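Local coordinates for protein neuraminidase (Influenza A virus, PDB 4GDI) that is a neuraminidase-like beta-propeller glycoprotein that forms tetramers and may cleave terminal sialic acids, although its putative active site has diverged, at residues 167-172 and 194-199; 174-179 and 188-193; 216-221 and 256-261. One frame throughout, in Å; residues are numbered along the deposited sequence.

Contact 1 (167-172 and 194-199); sequences PNVNQS and GINFEY. With NAG (2-acetamido-2-deoxy-beta-D-glucopyranose), chain P.
Ser172 and Asn196 meet through the ends of their side chains: Asn196 ND2 gives a hydrogen to Ser172 OG over 2.8 Å, with an N-H...O angle of 157°. The hydroxyl lies in the amide plane, only 4° out of it. Asn196 CG is anti to its own backbone N (chi1 172°), which brings CG across to the 167-172 loop. The second N-H stays within its own segment and is taken by Glu198 OE2 at 3.0 Å, on the anti lone pair of that oxygen, so both hydrogens of one NH2 are used near the amide plane. Glu198 bends at chi2, which turns CD back; its OE2 lies 3.9 Å from Ser172 CB, while OE1 forms a salt bridge with Arg146. Val169 borders the amide: its O is 3.4 Å from Asn196 CB, and its CB is 4.1 Å from Asn196 CG. A water lies within hydrogen-bonding distance of two backbone carbonyls, 2.8 Å from Ser172 O and 2.9 Å from Ile195 O. Asn170 points away and carries an N-linked sugar on ND2. Ser172 OG is also hydrogen-bonded to His174 NE2. Asn196 OD1 is hydrogen-bonded to Leu216 N, which with both N-H groups used completes the buried amide and is consistent with a fixed rotation. The carboxylate taking one N-H would be expected to polarise the amide and make OD1 a somewhat stronger acceptor.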
loop_
_atom_site.group_PDB
_atom_site.type_symbol
_atom_site.label_atom_id
_atom_site.label_comp_id
_atom_site.label_asym_id
_atom_site.label_seq_id
_atom_site.Cartn_x
_atom_site.Cartn_y
_atom_site.Cartn_z
ATOM N N PRO A 167 -29.022 8.193 30.797
ATOM C CA PRO A 167 -29.536 6.874 30.395
ATOM C C PRO A 167 -30.830 6.893 29.590
ATOM O O PRO A 167 -31.120 5.922 28.903
ATOM C CB PRO A 167 -29.804 6.179 31.738
ATOM C CG PRO A 167 -29.979 7.280 32.715
ATOM C CD PRO A 167 -29.039 8.359 32.260
ATOM N N ASN A 168 -31.605 7.965 29.676
ATOM C CA ASN A 168 -32.910 7.983 29.025
ATOM C C ASN A 168 -33.127 9.153 28.080
ATOM O O ASN A 168 -32.816 10.296 28.407
ATOM C CB ASN A 168 -34.009 7.965 30.085
ATOM C CG ASN A 168 -33.901 6.764 30.995
ATOM O OD1 ASN A 168 -33.742 6.903 32.206
ATOM N ND2 ASN A 168 -33.966 5.569 30.409
ATOM N N VAL A 169 -33.694 8.856 26.914
ATOM C CA VAL A 169 -33.926 9.875 25.904
ATOM C C VAL A 169 -34.887 10.965 26.385
ATOM O O VAL A 169 -34.963 12.026 25.765
ATOM C CB VAL A 169 -34.468 9.274 24.595
ATOM C CG1 VAL A 169 -33.522 8.207 24.063
ATOM C CG2 VAL A 169 -35.872 8.714 24.793
ATOM N N ASN A 170 -35.618 10.709 27.474
ATOM C CA ASN A 170 -36.561 11.700 28.004
ATOM C C ASN A 170 -35.945 12.609 29.058
ATOM O O ASN A 170 -36.591 13.530 29.551
ATOM C CB ASN A 170 -37.850 11.044 28.533
ATOM C CG ASN A 170 -37.609 10.097 29.701
ATOM O OD1 ASN A 170 -36.590 10.176 30.388
ATOM N ND2 ASN A 170 -38.573 9.200 29.939
ATOM N N GLN A 171 -34.685 12.362 29.393
ATOM C CA GLN A 171 -33.932 13.323 30.194
ATOM C C GLN A 171 -32.452 13.317 29.810
ATOM O O GLN A 171 -31.575 13.136 30.654
ATOM C CB GLN A 171 -34.114 13.049 31.690
ATOM C CG GLN A 171 -34.028 11.585 32.059
ATOM C CD GLN A 171 -34.269 11.347 33.535
ATOM O OE1 GLN A 171 -34.152 12.263 34.355
ATOM N NE2 GLN A 171 -34.617 10.112 33.884
ATOM N N SER A 172 -32.184 13.529 28.526
ATOM C CA SER A 172 -30.816 13.516 28.029
ATOM C C SER A 172 -30.106 14.830 28.302
ATOM O O SER A 172 -30.736 15.878 28.442
ATOM C CB SER A 172 -30.803 13.216 26.532
ATOM O OG SER A 172 -31.624 14.123 25.825
ATOM N N GLY A 194 -37.277 19.612 27.305
ATOM C CA GLY A 194 -38.421 19.301 26.467
ATOM C C GLY A 194 -38.101 18.580 25.170
ATOM O O GLY A 194 -39.007 18.202 24.426
ATOM N N ILE A 195 -36.818 18.378 24.884
ATOM C CA ILE A 195 -36.436 17.669 23.672
ATOM C C ILE A 195 -35.282 16.705 23.926
ATOM O O ILE A 195 -34.783 16.609 25.037
ATOM C CB ILE A 195 -36.038 18.641 22.519
ATOM C CG1 ILE A 195 -34.674 19.290 22.789
ATOM C CG2 ILE A 195 -37.109 19.694 22.307
ATOM C CD1 ILE A 195 -34.079 19.993 21.562
ATOM N N ASN A 196 -34.874 16.013 22.866
ATOM C CA ASN A 196 -33.730 15.111 22.862
ATOM C C ASN A 196 -32.920 15.453 21.609
ATOM O O ASN A 196 -33.506 15.754 20.572
ATOM C CB ASN A 196 -34.230 13.655 22.829
ATOM C CG ASN A 196 -33.124 12.646 22.623
ATOM O OD1 ASN A 196 -33.126 11.900 21.647
ATOM N ND2 ASN A 196 -32.194 12.595 23.553
ATOM N N PHE A 197 -31.594 15.416 21.707
ATOM C CA PHE A 197 -30.717 15.898 20.626
ATOM C C PHE A 197 -29.507 14.986 20.393
ATOM O O PHE A 197 -28.373 15.342 20.741
ATOM C CB PHE A 197 -30.220 17.313 20.950
ATOM C CG PHE A 197 -29.781 18.102 19.728
ATOM C CD1 PHE A 197 -28.528 17.900 19.159
ATOM C CD2 PHE A 197 -30.634 19.049 19.149
ATOM C CE1 PHE A 197 -28.133 18.624 18.031
ATOM C CE2 PHE A 197 -30.245 19.769 18.024
ATOM C CZ PHE A 197 -28.995 19.557 17.463
ATOM N N GLU A 198 -29.760 13.806 19.829
ATOM C CA GLU A 198 -28.725 12.808 19.567
ATOM C C GLU A 198 -28.189 12.929 18.137
ATOM O O GLU A 198 -28.811 13.555 17.276
ATOM C CB GLU A 198 -29.288 11.388 19.737
ATOM C CG GLU A 198 -29.976 11.117 21.081
ATOM C CD GLU A 198 -29.021 11.061 22.254
ATOM O OE1 GLU A 198 -27.840 10.681 22.076
ATOM O OE2 GLU A 198 -29.462 11.394 23.372
ATOM N N TYR A 199 -27.044 12.295 17.897
ATOM C CA TYR A 199 -26.519 12.106 16.551
ATOM C C TYR A 199 -26.271 13.418 15.797
ATOM O O TYR A 199 -26.521 13.495 14.587
ATOM C CB TYR A 199 -27.480 11.266 15.715
ATOM C CG TYR A 199 -28.000 10.004 16.356
ATOM C CD1 TYR A 199 -27.277 9.333 17.330
ATOM C CD2 TYR A 199 -29.225 9.469 15.959
ATOM C CE1 TYR A 199 -27.761 8.150 17.890
ATOM C CE2 TYR A 199 -29.723 8.300 16.519
ATOM C CZ TYR A 199 -28.984 7.644 17.477
ATOM O OH TYR A 199 -29.479 6.489 18.025
HETATM C C1 NAG P . -38.087 8.085 30.723
HETATM C C2 NAG P . -38.884 7.904 32.016
HETATM C C3 NAG P . -38.324 6.744 32.823
HETATM C C4 NAG P . -38.438 5.510 31.944
HETATM C C5 NAG P . -37.577 5.737 30.703
HETATM C C6 NAG P . -37.514 4.500 29.803
HETATM C C7 NAG P . -40.087 9.595 33.268
HETATM C C8 NAG P . -40.131 9.962 34.722
HETATM N N2 NAG P . -38.929 9.115 32.813
HETATM O O3 NAG P . -39.037 6.577 34.029
HETATM O O4 NAG P . -38.043 4.356 32.654
HETATM O O5 NAG P . -38.042 6.871 29.983
HETATM O O6 NAG P . -38.753 4.224 29.184
HETATM O O7 NAG P . -41.085 9.736 32.559
HETATM O O HOH W 1 -32.765 17.183 27.018
#

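Contact 2 (174-179 and 188-193); sequences HRIYEL and KQLNTT. With NAG (2-acetamido-2-deoxy-beta-D-glucopyranose), chain G; FUC (alpha-L-fucopyranose), chain B.
Gln189 OE1 is gripped by two nitrogens of Arg175, NE at 3.0 Å and NH2 at 3.2 Å, a side-on approach in which both donors converge on one oxygen. NE arrives on a lone pair in the carbonyl plane. The oxygen is 6° out of the guanidinium plane, and the guanidinium and amide planes differ by 26°. Arg175 is extended from CG to NE, and its guanidinium also makes a cation-pi contact with Trp187. The backbones that carry this pair run antiparallel: Arg175 and Gln189 form a non-hydrogen-bonded pair, Ile176 and Lys188 a hydrogen-bonded one with reciprocal N-to-O bonds. On the other face of the sheet the side chains of Ile176 and Leu190 cross at about a right angle, with Ile176 CD1 3.7 Å from Leu190 CD2. As the second segment leaves the sheet, Thr192 OG1 comes to the edge of the His174 ring, in its plane and 3.5 Å from CD2, while ring NE2 is hydrogen-bonded to Ser172. One water joins His174 N, Leu190 O and Thr192 OG1. Asn191 OD1 then accepts from Thr193 N at 3.2 Å, making an Asx turn, and Thr193 OG1 adds a second hydrogen bond to it at 2.9 Å, within the Asn-X-Thr sequon that carries a fucosylated N-glycan on Asn191 ND2. The pairing is that of hairpin 173-180/183-189, the outer half of a four-stranded antiparallel blade of the neuraminidase propeller.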
loop_
_atom_site.group_PDB
_atom_site.type_symbol
_atom_site.label_atom_id
_atom_site.label_comp_id
_atom_site.label_asym_id
_atom_site.label_seq_id
_atom_site.Cartn_x
_atom_site.Cartn_y
_atom_site.Cartn_z
ATOM N N HIS A 174 -26.876 17.310 26.839
ATOM C CA HIS A 174 -26.081 17.559 25.640
ATOM C C HIS A 174 -25.157 18.742 25.874
ATOM O O HIS A 174 -25.582 19.796 26.331
ATOM C CB HIS A 174 -27.006 17.797 24.448
ATOM C CG HIS A 174 -28.032 16.727 24.292
ATOM N ND1 HIS A 174 -27.735 15.487 23.761
ATOM C CD2 HIS A 174 -29.326 16.667 24.682
ATOM C CE1 HIS A 174 -28.812 14.730 23.791
ATOM N NE2 HIS A 174 -29.798 15.425 24.341
ATOM N N ARG A 175 -23.877 18.531 25.603
ATOM C CA ARG A 175 -22.869 19.553 25.813
ATOM C C ARG A 175 -22.053 19.795 24.545
ATOM O O ARG A 175 -21.746 18.856 23.811
ATOM C CB ARG A 175 -21.906 19.095 26.905
ATOM C CG ARG A 175 -22.528 18.948 28.268
ATOM C CD ARG A 175 -21.486 18.527 29.287
ATOM N NE ARG A 175 -22.009 18.615 30.642
ATOM C CZ ARG A 175 -21.293 18.402 31.740
ATOM N NH1 ARG A 175 -20.004 18.083 31.652
ATOM N NH2 ARG A 175 -21.875 18.514 32.930
ATOM N N ILE A 176 -21.699 21.055 24.301
ATOM C CA ILE A 176 -20.677 21.378 23.324
ATOM C C ILE A 176 -19.340 21.379 24.040
ATOM O O ILE A 176 -19.183 22.041 25.069
ATOM C CB ILE A 176 -20.851 22.777 22.730
ATOM C CG1 ILE A 176 -22.226 22.930 22.101
ATOM C CG2 ILE A 176 -19.757 23.026 21.682
ATOM C CD1 ILE A 176 -22.535 24.350 21.680
ATOM N N TYR A 177 -18.384 20.636 23.499
ATOM C CA TYR A 177 -17.020 20.688 23.983
ATOM C C TYR A 177 -16.135 21.440 22.986
ATOM O O TYR A 177 -16.197 21.200 21.781
ATOM C CB TYR A 177 -16.496 19.274 24.196
ATOM C CG TYR A 177 -16.907 18.668 25.512
ATOM C CD1 TYR A 177 -18.157 18.080 25.680
ATOM C CD2 TYR A 177 -16.044 18.680 26.587
ATOM C CE1 TYR A 177 -18.525 17.522 26.894
ATOM C CE2 TYR A 177 -16.406 18.138 27.805
ATOM C CZ TYR A 177 -17.637 17.561 27.954
ATOM O OH TYR A 177 -17.965 17.012 29.169
ATOM N N GLU A 178 -15.322 22.366 23.481
ATOM C CA GLU A 178 -14.309 22.984 22.643
ATOM C C GLU A 178 -12.942 22.375 22.949
ATOM O O GLU A 178 -12.531 22.348 24.105
ATOM C CB GLU A 178 -14.245 24.489 22.866
ATOM C CG GLU A 178 -13.144 25.135 22.057
ATOM C CD GLU A 178 -12.997 26.627 22.333
ATOM O OE1 GLU A 178 -13.746 27.159 23.174
ATOM O OE2 GLU A 178 -12.126 27.258 21.700
ATOM N N LEU A 179 -12.250 21.904 21.909
ATOM C CA LEU A 179 -10.931 21.293 22.047
ATOM C C LEU A 179 -9.879 22.100 21.294
ATOM O O LEU A 179 -10.176 22.730 20.279
ATOM C CB LEU A 179 -10.938 19.874 21.470
ATOM C CG LEU A 179 -12.138 19.013 21.827
ATOM C CD1 LEU A 179 -11.990 17.630 21.190
ATOM C CD2 LEU A 179 -12.280 18.923 23.344
ATOM N N LYS A 188 -20.016 23.757 27.350
ATOM C CA LYS A 188 -21.234 24.487 27.609
ATOM C C LYS A 188 -22.364 23.461 27.543
ATOM O O LYS A 188 -22.504 22.744 26.557
ATOM C CB LYS A 188 -21.378 25.590 26.553
ATOM C CG LYS A 188 -22.764 26.208 26.403
ATOM C CD LYS A 188 -23.111 27.115 27.545
ATOM C CE LYS A 188 -22.989 28.582 27.156
ATOM N NZ LYS A 188 -21.574 29.014 26.995
ATOM N N GLN A 189 -23.132 23.336 28.617
ATOM C CA GLN A 189 -24.273 22.433 28.587
ATOM C C GLN A 189 -25.423 23.167 27.921
ATOM O O GLN A 189 -25.764 24.266 28.318
ATOM C CB GLN A 189 -24.649 21.977 30.001
ATOM C CG GLN A 189 -25.674 20.855 30.048
ATOM C CD GLN A 189 -25.651 20.116 31.381
ATOM O OE1 GLN A 189 -24.623 19.551 31.782
ATOM N NE2 GLN A 189 -26.782 20.125 32.079
ATOM N N LEU A 190 -25.981 22.581 26.871
ATOM C CA LEU A 190 -27.103 23.189 26.168
ATOM C C LEU A 190 -28.395 23.048 26.979
ATOM O O LEU A 190 -28.613 22.026 27.620
ATOM C CB LEU A 190 -27.300 22.502 24.820
ATOM C CG LEU A 190 -26.082 22.518 23.909
ATOM C CD1 LEU A 190 -26.379 21.754 22.623
ATOM C CD2 LEU A 190 -25.684 23.940 23.634
ATOM N N ASN A 191 -29.256 24.060 26.930
ATOM C CA ASN A 191 -30.604 23.928 27.484
ATOM C C ASN A 191 -31.518 23.227 26.486
ATOM O O ASN A 191 -32.018 23.837 25.539
ATOM C CB ASN A 191 -31.188 25.291 27.900
ATOM C CG ASN A 191 -32.614 25.174 28.450
ATOM O OD1 ASN A 191 -33.134 24.066 28.611
ATOM N ND2 ASN A 191 -33.250 26.316 28.723
ATOM N N THR A 192 -31.729 21.936 26.701
ATOM C CA THR A 192 -32.529 21.110 25.797
ATOM C C THR A 192 -33.801 20.587 26.484
ATOM O O THR A 192 -34.360 19.544 26.107
ATOM C CB THR A 192 -31.703 19.919 25.266
ATOM O OG1 THR A 192 -31.171 19.167 26.370
ATOM C CG2 THR A 192 -30.551 20.421 24.385
ATOM N N THR A 193 -34.269 21.344 27.466
ATOM C CA THR A 193 -35.499 21.012 28.185
ATOM C C THR A 193 -36.653 20.782 27.215
ATOM O O THR A 193 -36.958 21.628 26.381
ATOM C CB THR A 193 -35.867 22.132 29.184
ATOM O OG1 THR A 193 -34.833 22.244 30.171
ATOM C CG2 THR A 193 -37.188 21.838 29.879
HETATM C C1 NAG G . -34.678 26.106 28.836
HETATM C C2 NAG G . -35.078 27.470 29.383
HETATM C C3 NAG G . -36.592 27.681 29.456
HETATM C C4 NAG G . -37.285 27.194 28.186
HETATM C C5 NAG G . -36.733 25.836 27.741
HETATM C C6 NAG G . -37.361 25.390 26.423
HETATM C C7 NAG G . -33.681 28.807 30.790
HETATM C C8 NAG G . -33.006 29.010 32.115
HETATM N N2 NAG G . -34.459 27.734 30.667
HETATM O O3 NAG G . -36.744 29.073 29.535
HETATM O O4 NAG G . -38.681 27.124 28.389
HETATM O O5 NAG G . -35.329 25.937 27.592
HETATM O O6 NAG G . -37.138 26.404 25.465
HETATM O O7 NAG G . -33.511 29.605 29.862
HETATM C C1 FUC B . -37.490 25.943 24.150
HETATM C C2 FUC B . -37.051 27.011 23.157
HETATM C C3 FUC B . -35.533 27.127 23.216
HETATM C C4 FUC B . -34.955 25.768 22.852
HETATM C C5 FUC B . -35.475 24.707 23.822
HETATM C C6 FUC B . -34.962 23.317 23.439
HETATM O O2 FUC B . -37.639 28.232 23.528
HETATM O O3 FUC B . -35.069 28.111 22.323
HETATM O O4 FUC B . -35.367 25.449 21.541
HETATM O O5 FUC B . -36.893 24.704 23.815
HETATM O O HOH W 2 -28.645 19.317 27.724
#

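Contact 3 (216-221 and 256-261). With CA (calcium ion), chain R.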
loop_
_atom_site.group_PDB
_atom_site.type_symbol
_atom_site.label_atom_id
_atom_site.label_comp_id
_atom_site.label_asym_id
_atom_site.label_seq_id
_atom_site.Cartn_x
_atom_site.Cartn_y
_atom_site.Cartn_z
ATOM N N LEU A 216 -35.040 11.357 19.577
ATOM C CA LEU A 216 -35.478 9.966 19.703
ATOM C C LEU A 216 -36.651 9.814 20.675
ATOM O O LEU A 216 -37.174 8.714 20.885
ATOM C CB LEU A 216 -34.315 9.103 20.202
ATOM C CG LEU A 216 -33.109 8.964 19.275
ATOM C CD1 LEU A 216 -32.066 8.030 19.907
ATOM C CD2 LEU A 216 -33.525 8.451 17.910
ATOM N N TRP A 217 -37.056 10.932 21.259
ATOM C CA TRP A 217 -38.031 10.946 22.336
ATOM C C TRP A 217 -39.423 11.327 21.841
ATOM O O TRP A 217 -40.332 10.494 21.826
ATOM C CB TRP A 217 -37.571 11.936 23.401
ATOM C CG TRP A 217 -38.552 12.180 24.478
ATOM C CD1 TRP A 217 -39.628 11.405 24.802
ATOM C CD2 TRP A 217 -38.559 13.282 25.389
ATOM N NE1 TRP A 217 -40.298 11.951 25.866
ATOM C CE2 TRP A 217 -39.666 13.108 26.244
ATOM C CE3 TRP A 217 -37.736 14.404 25.567
ATOM C CZ2 TRP A 217 -39.977 14.012 27.252
ATOM C CZ3 TRP A 217 -38.038 15.295 26.573
ATOM C CH2 TRP A 217 -39.154 15.097 27.406
ATOM N N ASN A 218 -39.577 12.584 21.430
ATOM C CA ASN A 218 -40.895 13.141 21.164
ATOM C C ASN A 218 -40.963 14.076 19.959
ATOM O O ASN A 218 -41.709 15.053 19.992
ATOM C CB ASN A 218 -41.344 13.929 22.394
ATOM C CG ASN A 218 -40.342 14.991 22.790
ATOM O OD1 ASN A 218 -39.345 15.213 22.088
ATOM N ND2 ASN A 218 -40.592 15.659 23.912
ATOM N N ASP A 219 -40.200 13.804 18.902
ATOM C CA ASP A 219 -40.262 14.667 17.719
ATOM C C ASP A 219 -39.852 13.948 16.467
ATOM O O ASP A 219 -38.860 13.218 16.443
ATOM C CB ASP A 219 -39.394 15.926 17.897
ATOM C CG ASP A 219 -39.782 17.065 16.951
ATOM O OD1 ASP A 219 -40.674 16.897 16.086
ATOM O OD2 ASP A 219 -39.171 18.154 17.065
ATOM N N ALA A 220 -40.613 14.200 15.406
ATOM C CA ALA A 220 -40.314 13.667 14.093
ATOM C C ALA A 220 -39.762 14.774 13.190
ATOM O O ALA A 220 -39.341 14.513 12.069
ATOM C CB ALA A 220 -41.577 13.031 13.479
ATOM N N LYS A 221 -39.776 16.010 13.675
ATOM C CA LYS A 221 -38.968 17.043 13.043
ATOM C C LYS A 221 -37.576 16.864 13.625
ATOM O O LYS A 221 -37.417 16.226 14.672
ATOM C CB LYS A 221 -39.500 18.448 13.345
ATOM C CG LYS A 221 -40.570 18.933 12.370
ATOM C CD LYS A 221 -41.212 20.225 12.864
ATOM C CE LYS A 221 -42.276 20.722 11.885
ATOM N NZ LYS A 221 -42.809 22.051 12.283
ATOM N N CYS A 256 -43.953 26.345 13.689
ATOM C CA CYS A 256 -42.700 26.084 14.369
ATOM C C CYS A 256 -42.872 25.028 15.457
ATOM O O CYS A 256 -41.969 24.805 16.257
ATOM C CB CYS A 256 -42.144 27.380 14.956
ATOM S SG CYS A 256 -41.695 28.574 13.666
ATOM N N LYS A 257 -44.009 24.347 15.464
ATOM C CA LYS A 257 -44.263 23.355 16.499
ATOM C C LYS A 257 -43.653 22.001 16.156
ATOM O O LYS A 257 -43.492 21.657 14.992
ATOM C CB LYS A 257 -45.764 23.219 16.758
ATOM C CG LYS A 257 -46.398 24.512 17.273
ATOM C CD LYS A 257 -47.760 24.268 17.912
ATOM C CE LYS A 257 -48.760 23.685 16.925
ATOM N NZ LYS A 257 -50.032 23.299 17.601
ATOM N N MET A 258 -43.310 21.255 17.197
ATOM C CA MET A 258 -42.813 19.896 17.061
ATOM C C MET A 258 -43.845 18.992 16.395
ATOM O O MET A 258 -45.047 19.177 16.570
ATOM C CB MET A 258 -42.461 19.351 18.443
ATOM C CG MET A 258 -41.310 20.096 19.088
ATOM S SD MET A 258 -41.066 19.764 20.842
ATOM C CE MET A 258 -40.571 18.057 20.812
ATOM N N ALA A 259 -43.360 18.032 15.613
ATOM C CA ALA A 259 -44.210 17.009 15.010
ATOM C C ALA A 259 -44.192 15.775 15.906
ATOM O O ALA A 259 -43.341 14.899 15.772
ATOM C CB ALA A 259 -43.711 16.671 13.624
ATOM N N GLN A 260 -45.132 15.702 16.834
ATOM C CA GLN A 260 -45.078 14.654 17.839
ATOM C C GLN A 260 -45.615 13.312 17.349
ATOM O O GLN A 260 -45.334 12.289 17.965
ATOM C CB GLN A 260 -45.789 15.107 19.110
ATOM C CG GLN A 260 -45.467 16.555 19.450
ATOM C CD GLN A 260 -45.238 16.793 20.929
ATOM O OE1 GLN A 260 -44.136 16.572 21.444
ATOM N NE2 GLN A 260 -46.273 17.268 21.619
ATOM N N GLU A 261 -46.344 13.294 16.234
ATOM C CA GLU A 261 -46.835 12.016 15.701
ATOM C C GLU A 261 -45.653 11.116 15.335
ATOM O O GLU A 261 -44.875 11.434 14.431
ATOM C CB GLU A 261 -47.742 12.211 14.474
ATOM C CG GLU A 261 -48.431 10.910 14.028
ATOM C CD GLU A 261 -49.113 11.001 12.661
ATOM O OE1 GLU A 261 -49.148 12.099 12.061
ATOM O OE2 GLU A 261 -49.610 9.956 12.180
HETATM CA CA CA R . -37.883 11.108 16.316
HETATM O O HOH W 3 -39.531 10.149 14.823
#
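Two irregular backbones, running 123° apart, close to 4.8 Å between Asp219 CA and Gln260 CA and are joined by Ala220 N donating to Ala259 O over 2.8 Å. The first holds an Asx turn: Asp219 OD1 accepts from Lys221 N, two residues on, at 2.7 Å. The same oxygen accepts from Ala259 N across the contact at 3.0 Å. The two donors reach it from opposite faces of the carboxylate, 65° and 40° out of its plane respectively, and thus limit rotation of the group from both sides. Asp219 CG is anti to the backbone N, which puts CG on the 256-261 side, and the end of the side chain comes nearer that segment, while the carbonyl oxygen, Asp219 O, is left to bind calcium at 2.3 Å. A water and four protein atoms, Asn215 O, Asp245 OD2, Gly263 O and Gly265 O, complete the metal site, and the gripped carboxylate probably helps to position its own residue's metal-binding carbonyl. Met258, bent at chi3, sets its CE 3.3 Å from Asn218 OD1, crossing that amide obliquely; OD1 is hydrogen-bonded to Asn215. Asn218 ND2 sits 3.3 Å above the centre of the Trp217 ring. Ala220 CB and Ala259 CB add a small apolar touch. Cys256 ties the second segment to Cys239 by a disulfide. Lys221, extended beyond CG, reaches the 256-261 backbone, where NZ donates to Lys257 O at 2.8 Å while also bonding Pro238 O and Asn240 O, three backbone carbonyls round one ammonium.

How the contacts relate
From the N terminus, the chain passes the loop 167-172 between the second and third strands of one blade. It then forms the hairpin of contact 2, which closes a short turn and is nested inside the longer loop that contact 1 closes when 194-199 leads on to the next blade. Contact 3 follows: the loop 216-221, between the corresponding strands of that blade, meets 256-261 in the long connection to strand 277-281. Contact 1 packs against contact 2 (Glu198 OE2 to His174 CE1, 3.4 Å) and reaches contact 3 through a probable hydrogen bond, Asn218 ND2 to Gly194 O, 3.0 Å. Contacts 2 and 3 do not touch, so contact 1 bridges hairpin and calcium-binding loops.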